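Protein STN1 (Saccharomyces cerevisiae, PDB 3KEY) regulates telomere length and protects telomere ends, acting as an inhibitor of telomerase loading through its interaction with CDC13. Local coordinates at residues Gln46-Val50 with Gly51-Ser55; Glu62-Arg65 with Asp66-Arg70; Lys101-Ser104 with Val105-Leu109. All coordinates share one frame; numbering follows the deposited sequence.

How the interactions relate
All three contacts are local, within the C-terminal part of STN1 that carries two winged helix-turn-helix regions. Interactions 1 and 2 belong to the first region and lie in sequence: the connection around the N49-V52 turn joins helix 31-47 to helix 56-73, which holds interaction 2. Their centres are 18 Å apart, and they meet where K54 NZ lies 4.0 Å from E62 OE2, a long, weak ion pair. Interaction 3, near the end of helix 90-108 in the second region, lies on the other side of the chain's centre, its nearest atoms about 20 Å from interaction 2 and about 33 Å from interaction 1. No ligand links the three.

Interaction 1: Gln46-Val50 with Gly51-Ser55; sequences QQQNV and GVMKS
A chi1 of -178° turns CG1 of V52 away from the amide N and leaves the other methyl, CG2, beside that N and close to N49. There it meets CB of N49 at 4.0 Å, and it lies 3.5 Å from N49 O. These two residues are the ends of a type II beta turn, N49-V50-G51-V52, which reverses the chain between helix 31-47 and helix 56-73 in the first winged helix-turn-helix region. The evidence for the turn is the bond from V52 N to N49 O, 2.8 Å long with an N-H...O angle of 148°, together with the closeness of the N49 and V52 CA atoms, 5.3 Å apart. CB of V52 lies 3.1 Å from the same oxygen of N49.

G51 holds the third position of the turn with a positive phi of 86°. A side chain there would run into the carbonyl O of V50, a steric reason for glycine. V50, at the second position, points its side chain away from the returning chain.

On the helix side of the turn, Q48 reaches across to the 51-55 segment. Its CB lies 3.5 Å from V52 O, and the chain extends beyond CG, carrying the amide end past V52 to the backbone at M53 and K54. It crosses the M53 side chain at about a right angle and that of K54 obliquely. K54, its chain extended, leads away from the 46-50 segment toward E62 on the next helix. Beyond it, S55 takes the N-cap position of helix 56-73, where its OG is hydrogen-bonded to the backbone N of S58.

Interaction 2: Glu62-Arg65 with Asp66-Arg70; sequences EAFR and DLVNR
Successive turns of helix 56-73 meet here, where F64 packs against V68, and R65 lies against its neighbour D66 and against N69 one turn on. The backbone scaffold is regular: D66, L67, V68 and N69 each donate their N to the carbonyl O four residues earlier. The straightest of these bonds is V68 N to F64 O, 3.0 Å long at 174°.

On the buried side, a methyl of V68 lies over one face of the F64 ring as a CH-pi contact. CG1 sits 4.1 Å from the ring centroid and 22° off the normal, nearest to CE1 on the rim at 3.9 Å. The ring gets there because chi1 of F64, 175°, swings CG round beside the carbonyl carbon.

This face belongs to the core of the first winged helix-turn-helix region. F64 meets Y28 edge-to-face, and it also touches N24 and L27 of helix 24-28. A63 and L67 pack on helix 31-47, and L67 reaches helix 6-16 as well.

The other side is polar. R65, bent at chi2 and chi3, lays its CG 3.3 Å from N69 ND2, an aliphatic contact with an amide. Its NH1 is 3.9 Å from D66 OD2, a long salt bridge; the oxygen stands off the guanidinium plane, so the attraction is electrostatic and not a directed bond. D66 OD1 lies 4.5 Å from E62 OE1, the carboxylate planes steeply inclined, and this like charge may raise the proton affinity of one carboxylate, partly offset by R65. An alanine in place of D66 would take away the carboxylate, and the R65 guanidinium would probably lose this nearby countercharge. D66 CG, through chi1, stands beside its own backbone N.

Interaction 3: Lys101-Ser104 with Val105-Leu109; sequences KRIS and VLMKL
Interaction 3 is an i to i+4 contact within the final turns of helix 90-108, in the second winged helix-turn-helix region, and three side-chain pairs carry it: I103 with M107, R102 with L106, and S104 with K108. The backbone supports each pair with a bond of its own. M107 N to I103 O and L106 N to R102 O are both 3.0 Å long, the latter at 165°, and K108 N to S104 O is slightly longer at 3.1 Å.

The inner side is apolar. I103 and M107 lie side by side and point the same way, CG2 of I103 at 4.1 Å from SD of M107. Both are buried, I103 against C142, L143 and T146 of helix 132-149 and M107 against T146 and Y180. The carbonyl O of M107 is hydrogen-bonded to Y184 OH, which ties the helix to the C-terminal tail.

R102 uses its aliphatic part. The chain sets out opposite its own amide N (chi1 173°) and bends at chi2 and chi3, which puts CD 3.9 Å from CD1 of L106. L106 in turn packs on L176 and L178 of strand 173-180, so L106 borders the sheet.

The third pair is polar. K108 runs extended past S104, its CE 3.4 Å from OG. A water accepts from K108 NZ at 2.9 Å and lies 3.4 Å from S104 OG, a weak link. The chemistry therefore implies unequal holds: apolar contacts join I103, M107 and L106 to helix 132-149 and strand 173-180, whereas the link between K108 NZ and S104 OG runs through a water bound well by the lysine but weakly by the serine.

Interaction 1: Gln46-Val50 with Gly51-Ser55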
ATOM      1  N   GLN A  46       6.042  14.795  19.452  1.00 36.59           N
ATOM      2  CA  GLN A  46       7.292  15.537  19.311  1.00 39.47           C
ATOM      3  C   GLN A  46       7.148  16.722  18.376  1.00 41.27           C
ATOM      4  O   GLN A  46       7.794  17.751  18.575  1.00 42.21           O
ATOM      5  CB  GLN A  46       8.412  14.646  18.762  1.00 40.21           C
ATOM      6  CG  GLN A  46       8.567  13.312  19.457  1.00 44.79           C
ATOM      7  CD  GLN A  46      10.003  12.804  19.430  1.00 47.58           C
ATOM      8  OE1 GLN A  46      10.737  13.026  18.462  1.00 48.93           O
ATOM      9  NE2 GLN A  46      10.405  12.108  20.493  1.00 47.66           N
ATOM     10  N   GLN A  47       6.303  16.571  17.357  1.00 41.54           N
ATOM     11  CA  GLN A  47       6.089  17.618  16.364  1.00 42.46           C
ATOM     12  C   GLN A  47       5.169  18.759  16.795  1.00 43.04           C
ATOM     13  O   GLN A  47       5.046  19.756  16.081  1.00 42.43           O
ATOM     14  CB  GLN A  47       5.557  17.004  15.068  1.00 41.85           C
ATOM     15  CG  GLN A  47       6.506  16.005  14.442  1.00 42.52           C
ATOM     16  CD  GLN A  47       7.881  16.595  14.181  1.00 44.03           C
ATOM     17  OE1 GLN A  47       8.885  16.122  14.718  1.00 46.46           O
ATOM     18  NE2 GLN A  47       7.934  17.635  13.358  1.00 41.43           N
ATOM     19  N   GLN A  48       4.518  18.621  17.946  1.00 42.64           N
ATOM     20  CA  GLN A  48       3.632  19.682  18.420  1.00 45.78           C
ATOM     21  C   GLN A  48       4.406  20.978  18.609  1.00 46.85           C
ATOM     22  O   GLN A  48       5.499  20.988  19.177  1.00 45.64           O
ATOM     23  CB  GLN A  48       2.981  19.296  19.747  1.00 45.48           C
ATOM     24  CG  GLN A  48       1.942  18.216  19.641  1.00 44.54           C
ATOM     25  CD  GLN A  48       1.442  17.791  20.999  1.00 46.54           C
ATOM     26  OE1 GLN A  48       2.198  17.248  21.810  1.00 47.38           O
ATOM     27  NE2 GLN A  48       0.167  18.043  21.265  1.00 44.45           N
ATOM     28  N   ASN A  49       3.831  22.074  18.136  1.00 49.19           N
ATOM     29  CA  ASN A  49       4.482  23.366  18.263  1.00 52.54           C
ATOM     30  C   ASN A  49       4.515  23.820  19.719  1.00 52.07           C
ATOM     31  O   ASN A  49       3.767  23.315  20.560  1.00 49.68           O
ATOM     32  CB  ASN A  49       3.762  24.408  17.403  1.00 56.75           C
ATOM     33  CG  ASN A  49       3.774  24.049  15.925  1.00 60.84           C
ATOM     34  OD1 ASN A  49       4.794  23.612  15.389  1.00 62.67           O
ATOM     35  ND2 ASN A  49       2.639  24.244  15.255  1.00 62.86           N
ATOM     36  N   VAL A  50       5.405  24.762  20.013  1.00 53.65           N
ATOM     37  CA  VAL A  50       5.527  25.295  21.362  1.00 55.45           C
ATOM     38  C   VAL A  50       4.170  25.824  21.808  1.00 56.19           C
ATOM     39  O   VAL A  50       3.458  26.466  21.036  1.00 55.57           O
ATOM     40  CB  VAL A  50       6.579  26.424  21.416  1.00 55.90           C
ATOM     41  CG1 VAL A  50       6.502  27.267  20.154  1.00 57.43           C
ATOM     42  CG2 VAL A  50       6.351  27.295  22.648  1.00 56.70           C
ATOM     43  N   GLY A  51       3.810  25.533  23.052  1.00 58.05           N
ATOM     44  CA  GLY A  51       2.531  25.978  23.573  1.00 59.77           C
ATOM     45  C   GLY A  51       1.416  25.002  23.244  1.00 61.54           C
ATOM     46  O   GLY A  51       0.308  25.110  23.768  1.00 61.82           O
ATOM     47  N   VAL A  52       1.704  24.045  22.370  1.00 62.05           N
ATOM     48  CA  VAL A  52       0.705  23.055  21.989  1.00 62.95           C
ATOM     49  C   VAL A  52       0.974  21.730  22.695  1.00 63.28           C
ATOM     50  O   VAL A  52       2.049  21.143  22.557  1.00 63.26           O
ATOM     51  CB  VAL A  52       0.697  22.820  20.461  1.00 62.85           C
ATOM     52  CG1 VAL A  52      -0.392  21.821  20.097  1.00 62.27           C
ATOM     53  CG2 VAL A  52       0.474  24.137  19.734  1.00 61.75           C
ATOM     54  N   MET A  53      -0.009  21.272  23.460  1.00 63.72           N
ATOM     55  CA  MET A  53       0.103  20.016  24.192  1.00 63.79           C
ATOM     56  C   MET A  53      -1.250  19.325  24.278  1.00 63.28           C
ATOM     57  O   MET A  53      -2.039  19.599  25.185  1.00 65.02           O
ATOM     58  CB  MET A  53       0.636  20.274  25.603  1.00 66.39           C
ATOM     59  CG  MET A  53       2.144  20.408  25.692  1.00 68.63           C
ATOM     60  SD  MET A  53       2.993  18.815  25.537  1.00 72.93           S
ATOM     61  CE  MET A  53       3.488  18.516  27.245  1.00 69.00           C
ATOM     62  N   LYS A  54      -1.516  18.438  23.323  1.00 60.15           N
ATOM     63  CA  LYS A  54      -2.772  17.699  23.292  1.00 57.35           C
ATOM     64  C   LYS A  54      -2.580  16.360  23.988  1.00 54.09           C
ATOM     65  O   LYS A  54      -1.454  15.899  24.155  1.00 53.35           O
ATOM     66  CB  LYS A  54      -3.224  17.467  21.846  1.00 59.28           C
ATOM     67  CG  LYS A  54      -3.532  18.737  21.069  1.00 62.26           C
ATOM     68  CD  LYS A  54      -4.014  18.414  19.663  1.00 65.67           C
ATOM     69  CE  LYS A  54      -4.290  19.685  18.875  1.00 68.02           C
ATOM     70  NZ  LYS A  54      -4.811  19.390  17.507  1.00 69.96           N
ATOM     71  N   SER A  55      -3.681  15.741  24.397  1.00 52.17           N
ATOM     72  CA  SER A  55      -3.616  14.450  25.069  1.00 50.23           C
ATOM     73  C   SER A  55      -3.071  13.418  24.087  1.00 48.99           C
ATOM     74  O   SER A  55      -3.237  13.561  22.871  1.00 47.81           O
ATOM     75  CB  SER A  55      -5.011  14.032  25.543  1.00 50.87           C
ATOM     76  OG  SER A  55      -5.871  13.816  24.440  1.00 51.96           O
TER

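Interaction 2: Glu62-Arg65 with Asp66-Arg70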
ATOM      1  N   GLU A  62      -5.617  11.378  15.829  1.00 39.83           N
ATOM      2  CA  GLU A  62      -5.161  12.214  14.723  1.00 40.46           C
ATOM      3  C   GLU A  62      -4.201  11.410  13.829  1.00 40.43           C
ATOM      4  O   GLU A  62      -4.191  11.572  12.602  1.00 38.14           O
ATOM      5  CB  GLU A  62      -4.460  13.462  15.264  1.00 42.93           C
ATOM      6  CG  GLU A  62      -3.776  14.308  14.209  1.00 49.20           C
ATOM      7  CD  GLU A  62      -3.202  15.605  14.774  1.00 54.15           C
ATOM      8  OE1 GLU A  62      -2.438  16.278  14.047  1.00 55.40           O
ATOM      9  OE2 GLU A  62      -3.520  15.957  15.935  1.00 55.32           O
ATOM     10  N   ALA A  63      -3.404  10.539  14.445  1.00 38.55           N
ATOM     11  CA  ALA A  63      -2.459   9.713  13.697  1.00 39.30           C
ATOM     12  C   ALA A  63      -3.220   8.724  12.822  1.00 39.41           C
ATOM     13  O   ALA A  63      -2.886   8.526  11.653  1.00 37.50           O
ATOM     14  CB  ALA A  63      -1.534   8.950  14.656  1.00 37.84           C
ATOM     15  N   PHE A  64      -4.237   8.101  13.412  1.00 38.43           N
ATOM     16  CA  PHE A  64      -5.061   7.122  12.723  1.00 39.97           C
ATOM     17  C   PHE A  64      -5.757   7.756  11.519  1.00 41.31           C
ATOM     18  O   PHE A  64      -5.812   7.165  10.445  1.00 40.21           O
ATOM     19  CB  PHE A  64      -6.094   6.561  13.695  1.00 39.09           C
ATOM     20  CG  PHE A  64      -7.074   5.618  13.067  1.00 40.05           C
ATOM     21  CD1 PHE A  64      -6.653   4.412  12.525  1.00 38.70           C
ATOM     22  CD2 PHE A  64      -8.430   5.930  13.038  1.00 41.80           C
ATOM     23  CE1 PHE A  64      -7.567   3.526  11.965  1.00 40.72           C
ATOM     24  CE2 PHE A  64      -9.355   5.048  12.479  1.00 42.42           C
ATOM     25  CZ  PHE A  64      -8.918   3.842  11.942  1.00 40.07           C
ATOM     26  N   ARG A  65      -6.281   8.962  11.709  1.00 41.37           N
ATOM     27  CA  ARG A  65      -6.958   9.672  10.636  1.00 42.50           C
ATOM     28  C   ARG A  65      -5.979  10.020   9.521  1.00 41.87           C
ATOM     29  O   ARG A  65      -6.323   9.946   8.341  1.00 39.61           O
ATOM     30  CB  ARG A  65      -7.592  10.953  11.173  1.00 46.80           C
ATOM     31  CG  ARG A  65      -8.229  11.835  10.101  1.00 53.16           C
ATOM     32  CD  ARG A  65      -7.822  13.290  10.301  1.00 57.73           C
ATOM     33  NE  ARG A  65      -8.108  13.748  11.662  1.00 62.28           N
ATOM     34  CZ  ARG A  65      -7.504  14.776  12.253  1.00 64.18           C
ATOM     35  NH1 ARG A  65      -6.571  15.467  11.603  1.00 64.34           N
ATOM     36  NH2 ARG A  65      -7.818  15.104  13.502  1.00 63.52           N
ATOM     37  N   ASP A  66      -4.760  10.409   9.892  1.00 40.99           N
ATOM     38  CA  ASP A  66      -3.750  10.760   8.898  1.00 42.31           C
ATOM     39  C   ASP A  66      -3.393   9.541   8.052  1.00 40.78           C
ATOM     40  O   ASP A  66      -3.295   9.631   6.828  1.00 39.66           O
ATOM     41  CB  ASP A  66      -2.482  11.312   9.569  1.00 48.02           C
ATOM     42  CG  ASP A  66      -2.690  12.692  10.179  1.00 53.84           C
ATOM     43  OD1 ASP A  66      -1.738  13.217  10.799  1.00 57.57           O
ATOM     44  OD2 ASP A  66      -3.801  13.256  10.041  1.00 57.84           O
ATOM     45  N   LEU A  67      -3.204   8.402   8.706  1.00 37.73           N
ATOM     46  CA  LEU A  67      -2.870   7.176   7.992  1.00 38.46           C
ATOM     47  C   LEU A  67      -3.982   6.752   7.032  1.00 38.25           C
ATOM     48  O   LEU A  67      -3.712   6.497   5.859  1.00 35.85           O
ATOM     49  CB  LEU A  67      -2.577   6.044   8.979  1.00 39.37           C
ATOM     50  CG  LEU A  67      -1.307   6.248   9.806  1.00 43.07           C
ATOM     51  CD1 LEU A  67      -1.212   5.173  10.874  1.00 43.65           C
ATOM     52  CD2 LEU A  67      -0.079   6.224   8.885  1.00 42.76           C
ATOM     53  N   VAL A  68      -5.223   6.679   7.512  1.00 38.02           N
ATOM     54  CA  VAL A  68      -6.311   6.272   6.632  1.00 41.17           C
ATOM     55  C   VAL A  68      -6.470   7.260   5.488  1.00 41.00           C
ATOM     56  O   VAL A  68      -6.680   6.857   4.343  1.00 39.26           O
ATOM     57  CB  VAL A  68      -7.671   6.147   7.364  1.00 41.93           C
ATOM     58  CG1 VAL A  68      -7.603   5.035   8.406  1.00 42.73           C
ATOM     59  CG2 VAL A  68      -8.049   7.473   7.997  1.00 46.12           C
ATOM     60  N   ASN A  69      -6.358   8.551   5.791  1.00 41.89           N
ATOM     61  CA  ASN A  69      -6.497   9.564   4.756  1.00 43.57           C
ATOM     62  C   ASN A  69      -5.394   9.465   3.705  1.00 44.18           C
ATOM     63  O   ASN A  69      -5.642   9.739   2.532  1.00 45.56           O
ATOM     64  CB  ASN A  69      -6.530  10.972   5.365  1.00 46.23           C
ATOM     65  CG  ASN A  69      -7.823  11.246   6.149  1.00 49.70           C
ATOM     66  OD1 ASN A  69      -8.762  10.443   6.124  1.00 52.10           O
ATOM     67  ND2 ASN A  69      -7.872  12.387   6.839  1.00 49.93           N
ATOM     68  N   ARG A  70      -4.182   9.075   4.108  1.00 43.11           N
ATOM     69  CA  ARG A  70      -3.092   8.940   3.145  1.00 42.49           C
ATOM     70  C   ARG A  70      -3.449   7.841   2.143  1.00 41.67           C
ATOM     71  O   ARG A  70      -3.222   7.991   0.944  1.00 42.80           O
ATOM     72  CB  ARG A  70      -1.769   8.570   3.838  1.00 45.80           C
ATOM     73  CG  ARG A  70      -1.179   9.645   4.744  1.00 52.73           C
ATOM     74  CD  ARG A  70       0.143   9.185   5.376  1.00 56.97           C
ATOM     75  NE  ARG A  70       0.517   9.996   6.536  1.00 61.64           N
ATOM     76  CZ  ARG A  70       1.594   9.785   7.291  1.00 62.31           C
ATOM     77  NH1 ARG A  70       2.422   8.785   7.014  1.00 62.87           N
ATOM     78  NH2 ARG A  70       1.838  10.569   8.335  1.00 61.39           N
TER

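Interaction 3: Lys101-Ser104 with Val105-Leu109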
ATOM      1  N   LYS A 101      -0.107 -10.710 -10.677  1.00 32.48           N
ATOM      2  CA  LYS A 101      -0.241 -11.319 -11.998  1.00 35.69           C
ATOM      3  C   LYS A 101       0.732 -10.701 -12.994  1.00 35.09           C
ATOM      4  O   LYS A 101       1.355 -11.412 -13.784  1.00 35.41           O
ATOM      5  CB  LYS A 101      -1.670 -11.155 -12.526  1.00 37.29           C
ATOM      6  CG  LYS A 101      -2.704 -12.013 -11.805  1.00 45.21           C
ATOM      7  CD  LYS A 101      -4.119 -11.669 -12.276  1.00 50.59           C
ATOM      8  CE  LYS A 101      -5.181 -12.488 -11.547  1.00 54.52           C
ATOM      9  NZ  LYS A 101      -6.562 -12.009 -11.880  1.00 57.10           N
ATOM     10  N   ARG A 102       0.854  -9.373 -12.963  1.00 33.70           N
ATOM     11  CA  ARG A 102       1.760  -8.684 -13.875  1.00 32.64           C
ATOM     12  C   ARG A 102       3.194  -9.153 -13.649  1.00 33.28           C
ATOM     13  O   ARG A 102       3.893  -9.513 -14.594  1.00 33.12           O
ATOM     14  CB  ARG A 102       1.673  -7.167 -13.680  1.00 32.70           C
ATOM     15  CG  ARG A 102       2.703  -6.371 -14.484  1.00 35.41           C
ATOM     16  CD  ARG A 102       2.664  -6.764 -15.945  1.00 37.05           C
ATOM     17  NE  ARG A 102       1.315  -6.622 -16.480  1.00 40.27           N
ATOM     18  CZ  ARG A 102       0.868  -5.546 -17.121  1.00 43.70           C
ATOM     19  NH1 ARG A 102       1.664  -4.501 -17.328  1.00 42.86           N
ATOM     20  NH2 ARG A 102      -0.391  -5.510 -17.535  1.00 45.17           N
ATOM     21  N   ILE A 103       3.621  -9.147 -12.389  1.00 32.99           N
ATOM     22  CA  ILE A 103       4.967  -9.567 -12.024  1.00 32.96           C
ATOM     23  C   ILE A 103       5.196 -11.021 -12.458  1.00 34.97           C
ATOM     24  O   ILE A 103       6.245 -11.366 -13.009  1.00 33.26           O
ATOM     25  CB  ILE A 103       5.165  -9.430 -10.490  1.00 31.71           C
ATOM     26  CG1 ILE A 103       5.287  -7.943 -10.116  1.00 28.87           C
ATOM     27  CG2 ILE A 103       6.374 -10.224 -10.029  1.00 29.74           C
ATOM     28  CD1 ILE A 103       5.128  -7.683  -8.616  1.00 28.39           C
ATOM     29  N   SER A 104       4.199 -11.863 -12.209  1.00 34.84           N
ATOM     30  CA  SER A 104       4.286 -13.271 -12.561  1.00 37.61           C
ATOM     31  C   SER A 104       4.532 -13.490 -14.063  1.00 36.43           C
ATOM     32  O   SER A 104       5.423 -14.254 -14.443  1.00 36.70           O
ATOM     33  CB  SER A 104       3.009 -13.997 -12.122  1.00 38.07           C
ATOM     34  OG  SER A 104       3.035 -15.353 -12.534  1.00 44.89           O
ATOM     35  N   VAL A 105       3.756 -12.824 -14.910  1.00 35.10           N
ATOM     36  CA  VAL A 105       3.935 -12.989 -16.347  1.00 36.21           C
ATOM     37  C   VAL A 105       5.266 -12.403 -16.832  1.00 34.63           C
ATOM     38  O   VAL A 105       5.931 -12.998 -17.686  1.00 33.39           O
ATOM     39  CB  VAL A 105       2.768 -12.359 -17.159  1.00 37.39           C
ATOM     40  CG1 VAL A 105       2.753 -10.849 -16.999  1.00 40.01           C
ATOM     41  CG2 VAL A 105       2.915 -12.720 -18.628  1.00 40.46           C
ATOM     42  N   LEU A 106       5.664 -11.253 -16.290  1.00 31.35           N
ATOM     43  CA  LEU A 106       6.933 -10.638 -16.692  1.00 32.55           C
ATOM     44  C   LEU A 106       8.100 -11.583 -16.406  1.00 32.33           C
ATOM     45  O   LEU A 106       9.007 -11.729 -17.227  1.00 33.15           O
ATOM     46  CB  LEU A 106       7.156  -9.302 -15.965  1.00 30.71           C
ATOM     47  CG  LEU A 106       6.292  -8.127 -16.448  1.00 32.29           C
ATOM     48  CD1 LEU A 106       6.543  -6.890 -15.580  1.00 31.72           C
ATOM     49  CD2 LEU A 106       6.612  -7.829 -17.921  1.00 30.86           C
ATOM     50  N   MET A 107       8.072 -12.226 -15.246  1.00 31.70           N
ATOM     51  CA  MET A 107       9.122 -13.160 -14.879  1.00 33.96           C
ATOM     52  C   MET A 107       9.120 -14.381 -15.802  1.00 34.71           C
ATOM     53  O   MET A 107      10.177 -14.834 -16.232  1.00 35.26           O
ATOM     54  CB  MET A 107       8.954 -13.604 -13.425  1.00 35.06           C
ATOM     55  CG  MET A 107       9.234 -12.507 -12.410  1.00 38.28           C
ATOM     56  SD  MET A 107       9.190 -13.138 -10.720  1.00 43.19           S
ATOM     57  CE  MET A 107      10.856 -13.634 -10.528  1.00 46.31           C
ATOM     58  N   LYS A 108       7.935 -14.902 -16.112  1.00 35.45           N
ATOM     59  CA  LYS A 108       7.812 -16.069 -16.986  1.00 35.15           C
ATOM     60  C   LYS A 108       8.311 -15.799 -18.404  1.00 35.65           C
ATOM     61  O   LYS A 108       8.663 -16.725 -19.127  1.00 34.30           O
ATOM     62  CB  LYS A 108       6.360 -16.549 -17.032  1.00 35.02           C
ATOM     63  CG  LYS A 108       5.894 -17.236 -15.751  1.00 34.22           C
ATOM     64  CD  LYS A 108       4.399 -17.467 -15.776  1.00 34.84           C
ATOM     65  CE  LYS A 108       3.908 -18.043 -14.465  1.00 37.05           C
ATOM     66  NZ  LYS A 108       2.446 -18.311 -14.537  1.00 37.08           N
ATOM     67  N   LEU A 109       8.339 -14.529 -18.794  1.00 35.68           N
ATOM     68  CA  LEU A 109       8.813 -14.135 -20.113  1.00 35.53           C
ATOM     69  C   LEU A 109      10.248 -13.634 -20.014  1.00 35.77           C
ATOM     70  O   LEU A 109      10.845 -13.219 -21.008  1.00 35.67           O
ATOM     71  CB  LEU A 109       7.926 -13.022 -20.682  1.00 38.06           C
ATOM     72  CG  LEU A 109       6.494 -13.422 -21.052  1.00 40.59           C
ATOM     73  CD1 LEU A 109       5.673 -12.177 -21.329  1.00 41.89           C
ATOM     74  CD2 LEU A 109       6.517 -14.340 -22.270  1.00 43.69           C
TER
HETATM   75  O   HOH W   1       1.114 -15.907 -15.296  1.00 47.06           O